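Local coordinates for pyridine synthase TbtD (Thermobispora bispora, PDB 5WA4), which probably catalyses the formal [4+2] aza-cycloaddition that builds the pyridine ring of the thiopeptide thiomuracin, and binds a leader peptide fragment, at residues Val138-Ala141 and Asp142-Asp146; Asp146-Pro149 and Ser150-Ala154; Leu316-Asn319 and Cys320-His324. All blocks are in the same frame, centred on the assembly; numbering follows the deposited sequence.

Overall arrangement
Interactions 1 and 2 are successive parts of helix 135-159 and share Asp-146, whereas interaction 3 lies on helix 307-328, which packs against it. Centres are about 11 Å apart for interactions 1 and 3, and about 14 Å for 2 and 3. Interaction 3 is buried and built on an Ile-Tyr CH-pi contact; the other two, partly buried, set a leucine (138-146) or a threonine methyl (146-154) beside a tyrosine. Backbone bonding is regular i to i+4 in 138-146 and 316-324, but kinked by proline, with weak and shared bonds, in 146-154. Phe-143 and Cys-320 join interaction 1 to 3, while Val-151 and His-324 join 2 to 3.

Interaction 1. Residues Val138-Ala141 and Asp142-Asp146; sequences VLLA and DFYAD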
ATOM      1  N   VAL E 138     -13.354  33.116   4.803  1.00 65.41           N
ATOM      2  CA  VAL E 138     -14.110  34.324   4.537  1.00 62.04           C
ATOM      3  C   VAL E 138     -15.477  33.925   3.976  1.00 56.21           C
ATOM      4  O   VAL E 138     -16.511  34.463   4.381  1.00 57.77           O
ATOM      5  CB  VAL E 138     -13.308  35.276   3.575  1.00 61.12           C
ATOM      6  CG1 VAL E 138     -14.220  36.091   2.669  1.00 49.46           C
ATOM      7  CG2 VAL E 138     -12.402  36.196   4.380  1.00 52.26           C
ATOM      8  N   LEU E 139     -15.478  32.955   3.075  1.00 51.33           N
ATOM      9  CA  LEU E 139     -16.716  32.428   2.523  1.00 52.49           C
ATOM     10  C   LEU E 139     -17.565  31.733   3.609  1.00 57.68           C
ATOM     11  O   LEU E 139     -18.790  31.890   3.671  1.00 56.71           O
ATOM     12  CB  LEU E 139     -16.399  31.454   1.398  1.00 48.30           C
ATOM     13  CG  LEU E 139     -17.592  31.003   0.570  1.00 49.16           C
ATOM     14  CD1 LEU E 139     -18.146  32.217  -0.122  1.00 45.23           C
ATOM     15  CD2 LEU E 139     -17.233  29.882  -0.423  1.00 38.44           C
ATOM     16  N   LEU E 140     -16.897  30.973   4.469  1.00 57.00           N
ATOM     17  CA  LEU E 140     -17.551  30.234   5.551  1.00 60.80           C
ATOM     18  C   LEU E 140     -18.262  31.175   6.513  1.00 59.75           C
ATOM     19  O   LEU E 140     -19.449  31.007   6.798  1.00 52.75           O
ATOM     20  CB  LEU E 140     -16.523  29.390   6.306  1.00 55.77           C
ATOM     21  CG  LEU E 140     -16.998  28.039   6.823  1.00 65.36           C
ATOM     22  CD1 LEU E 140     -17.525  27.197   5.668  1.00 70.52           C
ATOM     23  CD2 LEU E 140     -15.841  27.330   7.514  1.00 69.38           C
ATOM     24  N   ALA E 141     -17.513  32.168   6.988  1.00 56.95           N
ATOM     25  CA  ALA E 141     -18.032  33.217   7.851  1.00 56.82           C
ATOM     26  C   ALA E 141     -19.277  33.885   7.258  1.00 62.13           C
ATOM     27  O   ALA E 141     -20.274  34.064   7.961  1.00 64.69           O
ATOM     28  CB  ALA E 141     -16.950  34.253   8.128  1.00 54.63           C
ATOM     29  N   ASP E 142     -19.226  34.250   5.980  1.00 60.00           N
ATOM     30  CA  ASP E 142     -20.388  34.838   5.321  1.00 61.66           C
ATOM     31  C   ASP E 142     -21.550  33.870   5.386  1.00 64.01           C
ATOM     32  O   ASP E 142     -22.683  34.248   5.721  1.00 57.57           O
ATOM     33  CB  ASP E 142     -20.102  35.189   3.856  1.00 67.41           C
ATOM     34  CG  ASP E 142     -19.335  36.506   3.683  1.00 73.65           C
ATOM     35  OD1 ASP E 142     -18.866  37.095   4.690  1.00 71.72           O
ATOM     36  OD2 ASP E 142     -19.181  36.925   2.507  1.00 70.53           O
ATOM     37  N   PHE E 143     -21.260  32.613   5.062  1.00 60.22           N
ATOM     38  CA  PHE E 143     -22.297  31.592   5.086  1.00 60.52           C
ATOM     39  C   PHE E 143     -22.946  31.462   6.470  1.00 58.68           C
ATOM     40  O   PHE E 143     -24.158  31.336   6.573  1.00 58.90           O
ATOM     41  CB  PHE E 143     -21.749  30.227   4.655  1.00 55.14           C
ATOM     42  CG  PHE E 143     -22.683  29.096   4.961  1.00 57.97           C
ATOM     43  CD1 PHE E 143     -23.756  28.827   4.120  1.00 57.38           C
ATOM     44  CD2 PHE E 143     -22.524  28.335   6.128  1.00 57.43           C
ATOM     45  CE1 PHE E 143     -24.651  27.801   4.408  1.00 57.79           C
ATOM     46  CE2 PHE E 143     -23.407  27.313   6.434  1.00 54.34           C
ATOM     47  CZ  PHE E 143     -24.482  27.039   5.568  1.00 57.29           C
ATOM     48  N   TYR E 144     -22.138  31.469   7.520  1.00 53.34           N
ATOM     49  CA  TYR E 144     -22.663  31.236   8.847  1.00 58.71           C
ATOM     50  C   TYR E 144     -23.581  32.395   9.207  1.00 59.42           C
ATOM     51  O   TYR E 144     -24.706  32.187   9.683  1.00 57.61           O
ATOM     52  CB  TYR E 144     -21.528  31.049   9.878  1.00 54.40           C
ATOM     53  CG  TYR E 144     -20.992  29.625   9.934  1.00 52.72           C
ATOM     54  CD1 TYR E 144     -21.856  28.552   9.941  1.00 49.29           C
ATOM     55  CD2 TYR E 144     -19.624  29.351   9.969  1.00 52.48           C
ATOM     56  CE1 TYR E 144     -21.389  27.251   9.996  1.00 47.63           C
ATOM     57  CE2 TYR E 144     -19.150  28.045  10.016  1.00 46.42           C
ATOM     58  CZ  TYR E 144     -20.046  26.995  10.031  1.00 45.99           C
ATOM     59  OH  TYR E 144     -19.630  25.669  10.073  1.00 46.67           O
ATOM     60  N   ALA E 145     -23.112  33.609   8.941  1.00 58.76           N
ATOM     61  CA  ALA E 145     -23.903  34.810   9.180  1.00 58.63           C
ATOM     62  C   ALA E 145     -25.223  34.790   8.399  1.00 55.78           C
ATOM     63  O   ALA E 145     -26.289  35.062   8.936  1.00 58.61           O
ATOM     64  CB  ALA E 145     -23.093  36.046   8.814  1.00 55.60           C
ATOM     65  N   ASP E 146     -25.156  34.463   7.122  1.00 64.69           N
ATOM     66  CA  ASP E 146     -26.345  34.538   6.302  1.00 64.67           C
ATOM     67  C   ASP E 146     -27.382  33.495   6.728  1.00 62.11           C
ATOM     68  O   ASP E 146     -28.577  33.680   6.480  1.00 60.59           O
ATOM     69  CB  ASP E 146     -25.980  34.376   4.822  1.00 62.72           C
ATOM     70  CG  ASP E 146     -25.051  35.471   4.334  1.00 78.86           C
ATOM     71  OD1 ASP E 146     -25.021  36.556   4.961  1.00 82.06           O
ATOM     72  OD2 ASP E 146     -24.343  35.253   3.323  1.00 89.86           O
TER
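Leu-140 and Tyr-144, one turn apart on helix 135-159, meet through both backbone and side chain. Tyr-144 N donates to Leu-140 O at 2.8 Å, with an N-H...O angle of 149°. The neighbours repeat this i to i+4 pattern: Asp-142 N lies 3.2 Å from Val-138 O, and Phe-143 N lies 2.9 Å from Leu-139 O. Ala-145 N bonds Ala-141 O at 3.0 Å, with an angle of 173°, and Asp-146 N donates to Asp-142 O.

Beside these bonds the side chains of Leu-140 and Tyr-144 leave the helix together, with Leu-140 CG 3.9 Å from Tyr-144 CE2. A chi1 of -84° sets Tyr-144 CG next to its own backbone N, which swings the ring back alongside Leu-140. Beyond the two segments, Tyr-144 O is met by Thr-147 OG1, Thr-148 OG1 and Arg-327 NH1, Phe-143 O also by Thr-147 OG1, and Asp-142 OD2 forms a long, weak ion pair with Arg-259. Phe-143 packs on Cys-320 of helix 307-328. With the carbonyls of Val-138 to Ala-141 each paired to an amide of the next turn, the buried flank carrying Leu-139 and Phe-143 can meet its neighbours through apolar groups.

Interaction 2. Residues Asp146-Pro149 and Ser150-Ala154; sequences DTTP and SVYHA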
ATOM      1  N   ASP E 146     -25.156  34.463   7.122  1.00 64.69           N
ATOM      2  CA  ASP E 146     -26.345  34.538   6.302  1.00 64.67           C
ATOM      3  C   ASP E 146     -27.382  33.495   6.728  1.00 62.11           C
ATOM      4  O   ASP E 146     -28.577  33.680   6.480  1.00 60.59           O
ATOM      5  CB  ASP E 146     -25.980  34.376   4.822  1.00 62.72           C
ATOM      6  CG  ASP E 146     -25.051  35.471   4.334  1.00 78.86           C
ATOM      7  OD1 ASP E 146     -25.021  36.556   4.961  1.00 82.06           O
ATOM      8  OD2 ASP E 146     -24.343  35.253   3.323  1.00 89.86           O
ATOM      9  N   THR E 147     -26.932  32.419   7.377  1.00 56.06           N
ATOM     10  CA  THR E 147     -27.819  31.309   7.740  1.00 55.90           C
ATOM     11  C   THR E 147     -28.280  31.314   9.209  1.00 59.54           C
ATOM     12  O   THR E 147     -29.042  30.432   9.632  1.00 58.98           O
ATOM     13  CB  THR E 147     -27.170  29.938   7.454  1.00 54.27           C
ATOM     14  OG1 THR E 147     -25.819  29.929   7.927  1.00 56.69           O
ATOM     15  CG2 THR E 147     -27.181  29.643   5.974  1.00 59.72           C
ATOM     16  N   THR E 148     -27.852  32.308   9.976  1.00 52.08           N
ATOM     17  CA  THR E 148     -28.278  32.408  11.363  1.00 54.65           C
ATOM     18  C   THR E 148     -29.812  32.440  11.614  1.00 65.05           C
ATOM     19  O   THR E 148     -30.304  31.757  12.530  1.00 64.05           O
ATOM     20  CB  THR E 148     -27.658  33.617  11.992  1.00 51.85           C
ATOM     21  OG1 THR E 148     -26.256  33.375  12.138  1.00 63.46           O
ATOM     22  CG2 THR E 148     -28.265  33.866  13.335  1.00 54.29           C
ATOM     23  N   PRO E 149     -30.580  33.218  10.817  1.00 64.42           N
ATOM     24  CA  PRO E 149     -32.030  33.098  11.038  1.00 59.19           C
ATOM     25  C   PRO E 149     -32.574  31.727  10.658  1.00 55.33           C
ATOM     26  O   PRO E 149     -33.695  31.394  11.041  1.00 62.74           O
ATOM     27  CB  PRO E 149     -32.630  34.191  10.127  1.00 62.12           C
ATOM     28  CG  PRO E 149     -31.551  34.544   9.163  1.00 60.36           C
ATOM     29  CD  PRO E 149     -30.258  34.321   9.894  1.00 57.05           C
ATOM     30  N   SER E 150     -31.808  30.947   9.907  1.00 51.72           N
ATOM     31  CA  SER E 150     -32.235  29.587   9.606  1.00 61.65           C
ATOM     32  C   SER E 150     -31.971  28.683  10.809  1.00 63.73           C
ATOM     33  O   SER E 150     -32.588  27.611  10.955  1.00 61.41           O
ATOM     34  CB  SER E 150     -31.530  29.041   8.360  1.00 56.09           C
ATOM     35  OG  SER E 150     -32.259  29.363   7.196  1.00 52.74           O
ATOM     36  N   VAL E 151     -31.052  29.123  11.665  1.00 55.22           N
ATOM     37  CA  VAL E 151     -30.769  28.401  12.884  1.00 53.54           C
ATOM     38  C   VAL E 151     -31.945  28.555  13.846  1.00 60.45           C
ATOM     39  O   VAL E 151     -32.569  27.553  14.219  1.00 58.19           O
ATOM     40  CB  VAL E 151     -29.483  28.875  13.531  1.00 43.81           C
ATOM     41  CG1 VAL E 151     -29.272  28.183  14.850  1.00 51.42           C
ATOM     42  CG2 VAL E 151     -28.326  28.568  12.614  1.00 58.31           C
ATOM     43  N   TYR E 152     -32.251  29.801  14.216  1.00 59.25           N
ATOM     44  CA  TYR E 152     -33.352  30.122  15.129  1.00 53.75           C
ATOM     45  C   TYR E 152     -34.667  29.427  14.758  1.00 57.93           C
ATOM     46  O   TYR E 152     -35.285  28.737  15.584  1.00 54.00           O
ATOM     47  CB  TYR E 152     -33.577  31.620  15.168  1.00 49.83           C
ATOM     48  CG  TYR E 152     -32.364  32.412  15.565  1.00 59.51           C
ATOM     49  CD1 TYR E 152     -31.558  31.997  16.607  1.00 60.01           C
ATOM     50  CD2 TYR E 152     -32.023  33.591  14.898  1.00 64.11           C
ATOM     51  CE1 TYR E 152     -30.439  32.727  16.981  1.00 62.18           C
ATOM     52  CE2 TYR E 152     -30.906  34.334  15.273  1.00 61.77           C
ATOM     53  CZ  TYR E 152     -30.120  33.890  16.312  1.00 58.06           C
ATOM     54  OH  TYR E 152     -29.017  34.597  16.705  1.00 54.54           O
ATOM     55  N   HIS E 153     -35.072  29.613  13.507  1.00 60.64           N
ATOM     56  CA  HIS E 153     -36.248  28.953  12.948  1.00 60.27           C
ATOM     57  C   HIS E 153     -36.218  27.453  13.224  1.00 62.52           C
ATOM     58  O   HIS E 153     -37.198  26.891  13.708  1.00 73.10           O
ATOM     59  CB  HIS E 153     -36.329  29.218  11.445  1.00 56.77           C
ATOM     60  CG  HIS E 153     -37.623  28.804  10.816  1.00 56.19           C
ATOM     61  ND1 HIS E 153     -37.837  27.535  10.318  1.00 59.81           N
ATOM     62  CD2 HIS E 153     -38.755  29.502  10.560  1.00 55.29           C
ATOM     63  CE1 HIS E 153     -39.048  27.467   9.793  1.00 51.91           C
ATOM     64  NE2 HIS E 153     -39.627  28.648   9.929  1.00 50.77           N
ATOM     65  N   ALA E 154     -35.086  26.814  12.945  1.00 62.43           N
ATOM     66  CA  ALA E 154     -34.939  25.383  13.183  1.00 62.50           C
ATOM     67  C   ALA E 154     -34.980  25.042  14.679  1.00 62.63           C
ATOM     68  O   ALA E 154     -35.597  24.049  15.080  1.00 60.41           O
ATOM     69  CB  ALA E 154     -33.655  24.883  12.566  1.00 61.17           C
TER
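Helix 135-159 is kinked at Pro-149, whose N carries no hydrogen for the turn before it, and just ahead of the proline Thr-148 O accepts twice: from Tyr-152 N at 3.2 Å with an N-H...O angle of 162°, the i to i+4 bond, and from Val-151 N at 2.9 Å, a donor sitting 67° out of the carbonyl plane.

Among the side chains, those of Thr-148 and Tyr-152 leave the helix in the same direction and run alongside each other. The methyl CG2 of Thr-148 does the touching, 3.3 Å from Tyr-152 CE2 and 3.5 Å from Tyr-152 CZ. With OG1 beside the backbone N (chi1 -70°), the methyl is the branch that faces the ring, and the hydroxyl is left to bond Tyr-144 O one turn back and Arg-327 NH2. Thr-148 O lies 3.4 Å above one face of the Tyr-152 ring, offset toward its rim.

This is a proline kink within a long helix, placed where the helix is flanked by strand 44-49 and helices 22-35, 244-265 and 307-328. Thr-148, Val-151 and Tyr-152 all rest on Phe-46 of the strand, and Arg-31 of helix 22-35 makes a cation-pi contact with the Tyr-152 ring. Thr-147 and Ser-150 both pack on Trp-249 of helix 244-265.

Val-151 also meets helix 307-328, through His-324 and Arg-327. Its CG2 stands 3.6 Å from Thr-147 O, which receives weak bonds from Ser-150 N and Val-151 N, while Thr-147 OG1 is hydrogen-bonded to Phe-143 O. Past the proline, His-153 N makes another weak bond to Pro-149 O at 3.3 Å.

Interaction 3. Residues Leu316-Asn319 and Cys320-His324; sequences LVIN and CTYLH
Helix 307-328 runs through the helical part of the fold, and here it is packed by helices 135-159, 164-178 and 244-265; Ile-318 and Tyr-322 form the main side-chain contact between its successive turns. Ile-318 CG1 approaches one face of the Tyr-322 ring in an off-centre CH-pi contact, 4.3 Å from the ring centroid and 30° off the normal. Its nearest ring atom is Tyr-322 CZ at 3.8 Å, so the methylene sits toward the hydroxyl end. Ile-318 O lies over the same face, 3.5 Å above the plane. The ring is brought there by a chi1 of -64°, which places Tyr-322 CG anti to the carbonyl carbon, and it also stacks with His-194.

The backbone carrying these groups is a regular alpha-helix. Tyr-322 N donates to Ile-318 O at 3.1 Å with an N-H...O angle of 167°, and Cys-320 N donates to Leu-316 O at 2.9 Å. Thr-321 N and Leu-323 N make the equivalent bonds to Val-317 O and Asn-319 O.

On another flank Cys-320 SG touches Leu-316 CD2 at 4.0 Å. Leu-316 rests further on Leu-139, and Leu-323 on Tyr-144, both of helix 135-159. Thr-321 OG1 is hydrogen-bonded to Thr-175 OG1 and Trp-249 NE1, tying the helix to helices 164-178 and 244-265. The chemistry is thus mostly apolar and aromatic: backbone polarity is met within the helix, and the buried Thr-321 hydroxyl is satisfied by neighbouring helices.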
ATOM      1  N   LEU E 316     -19.019  22.077  -1.982  1.00 50.14           N
ATOM      2  CA  LEU E 316     -18.795  23.051  -0.916  1.00 52.37           C
ATOM      3  C   LEU E 316     -20.121  23.383  -0.228  1.00 55.68           C
ATOM      4  O   LEU E 316     -20.181  23.671   0.978  1.00 48.23           O
ATOM      5  CB  LEU E 316     -18.143  24.326  -1.451  1.00 41.10           C
ATOM      6  CG  LEU E 316     -17.806  25.331  -0.351  1.00 42.84           C
ATOM      7  CD1 LEU E 316     -16.357  25.784  -0.395  1.00 62.54           C
ATOM      8  CD2 LEU E 316     -18.734  26.523  -0.449  1.00 48.50           C
ATOM      9  N   VAL E 317     -21.191  23.331  -1.011  1.00 54.53           N
ATOM     10  CA  VAL E 317     -22.455  23.861  -0.565  1.00 47.66           C
ATOM     11  C   VAL E 317     -23.222  22.743   0.204  1.00 53.38           C
ATOM     12  O   VAL E 317     -23.785  22.992   1.283  1.00 52.23           O
ATOM     13  CB  VAL E 317     -23.223  24.471  -1.778  1.00 41.42           C
ATOM     14  CG1 VAL E 317     -24.091  23.480  -2.515  1.00 34.19           C
ATOM     15  CG2 VAL E 317     -23.949  25.695  -1.375  1.00 45.31           C
ATOM     16  N   ILE E 318     -23.177  21.502  -0.283  1.00 48.30           N
ATOM     17  CA  ILE E 318     -23.678  20.396   0.522  1.00 52.21           C
ATOM     18  C   ILE E 318     -22.849  20.280   1.814  1.00 53.67           C
ATOM     19  O   ILE E 318     -23.375  19.921   2.863  1.00 51.90           O
ATOM     20  CB  ILE E 318     -23.665  19.044  -0.241  1.00 47.60           C
ATOM     21  CG1 ILE E 318     -24.504  18.004   0.500  1.00 54.41           C
ATOM     22  CG2 ILE E 318     -22.290  18.498  -0.361  1.00 53.90           C
ATOM     23  CD1 ILE E 318     -25.997  18.061   0.143  1.00 62.98           C
ATOM     24  N   ASN E 319     -21.564  20.616   1.766  1.00 51.24           N
ATOM     25  CA  ASN E 319     -20.774  20.540   2.984  1.00 54.73           C
ATOM     26  C   ASN E 319     -21.126  21.640   3.962  1.00 51.32           C
ATOM     27  O   ASN E 319     -21.095  21.441   5.178  1.00 53.48           O
ATOM     28  CB  ASN E 319     -19.290  20.574   2.671  1.00 54.98           C
ATOM     29  CG  ASN E 319     -18.683  19.201   2.722  1.00 67.02           C
ATOM     30  OD1 ASN E 319     -18.651  18.483   1.716  1.00 61.53           O
ATOM     31  ND2 ASN E 319     -18.242  18.797   3.914  1.00 73.34           N
ATOM     32  N   CYS E 320     -21.478  22.796   3.428  1.00 46.57           N
ATOM     33  CA  CYS E 320     -21.930  23.886   4.262  1.00 50.27           C
ATOM     34  C   CYS E 320     -23.262  23.483   4.947  1.00 53.55           C
ATOM     35  O   CYS E 320     -23.511  23.822   6.103  1.00 46.33           O
ATOM     36  CB  CYS E 320     -22.071  25.168   3.418  1.00 54.65           C
ATOM     37  SG  CYS E 320     -20.477  26.079   3.161  1.00 56.75           S
ATOM     38  N   THR E 321     -24.108  22.743   4.237  1.00 51.62           N
ATOM     39  CA  THR E 321     -25.336  22.264   4.836  1.00 48.25           C
ATOM     40  C   THR E 321     -25.033  21.375   6.045  1.00 53.22           C
ATOM     41  O   THR E 321     -25.584  21.591   7.144  1.00 48.62           O
ATOM     42  CB  THR E 321     -26.186  21.483   3.843  1.00 47.12           C
ATOM     43  OG1 THR E 321     -26.663  22.371   2.832  1.00 52.97           O
ATOM     44  CG2 THR E 321     -27.370  20.849   4.549  1.00 46.25           C
ATOM     45  N   TYR E 322     -24.159  20.388   5.845  1.00 47.79           N
ATOM     46  CA  TYR E 322     -23.783  19.506   6.937  1.00 43.26           C
ATOM     47  C   TYR E 322     -23.270  20.352   8.090  1.00 41.37           C
ATOM     48  O   TYR E 322     -23.594  20.075   9.227  1.00 48.53           O
ATOM     49  CB  TYR E 322     -22.725  18.488   6.509  1.00 41.76           C
ATOM     50  CG  TYR E 322     -23.168  17.507   5.435  1.00 44.71           C
ATOM     51  CD1 TYR E 322     -24.519  17.228   5.222  1.00 40.94           C
ATOM     52  CD2 TYR E 322     -22.231  16.856   4.640  1.00 42.70           C
ATOM     53  CE1 TYR E 322     -24.917  16.331   4.242  1.00 40.87           C
ATOM     54  CE2 TYR E 322     -22.608  15.953   3.671  1.00 37.50           C
ATOM     55  CZ  TYR E 322     -23.949  15.690   3.464  1.00 48.83           C
ATOM     56  OH  TYR E 322     -24.322  14.801   2.464  1.00 44.71           O
ATOM     57  N   LEU E 323     -22.506  21.405   7.800  1.00 41.62           N
ATOM     58  CA  LEU E 323     -21.920  22.227   8.858  1.00 43.50           C
ATOM     59  C   LEU E 323     -23.002  23.012   9.631  1.00 50.75           C
ATOM     60  O   LEU E 323     -22.837  23.310  10.834  1.00 48.04           O
ATOM     61  CB  LEU E 323     -20.866  23.184   8.285  1.00 47.88           C
ATOM     62  CG  LEU E 323     -19.438  22.721   7.935  1.00 46.70           C
ATOM     63  CD1 LEU E 323     -18.679  23.865   7.330  1.00 44.65           C
ATOM     64  CD2 LEU E 323     -18.671  22.234   9.152  1.00 41.70           C
ATOM     65  N   HIS E 324     -24.102  23.317   8.938  1.00 44.49           N
ATOM     66  CA  HIS E 324     -25.278  23.957   9.523  1.00 41.69           C
ATOM     67  C   HIS E 324     -25.938  22.994  10.510  1.00 48.55           C
ATOM     68  O   HIS E 324     -26.154  23.333  11.663  1.00 48.95           O
ATOM     69  CB  HIS E 324     -26.253  24.348   8.413  1.00 39.76           C
ATOM     70  CG  HIS E 324     -27.502  25.054   8.870  1.00 53.67           C
ATOM     71  ND1 HIS E 324     -27.480  26.206   9.635  1.00 53.93           N
ATOM     72  CD2 HIS E 324     -28.813  24.797   8.619  1.00 40.62           C
ATOM     73  CE1 HIS E 324     -28.720  26.620   9.837  1.00 48.72           C
ATOM     74  NE2 HIS E 324     -29.547  25.788   9.225  1.00 42.50           N
TER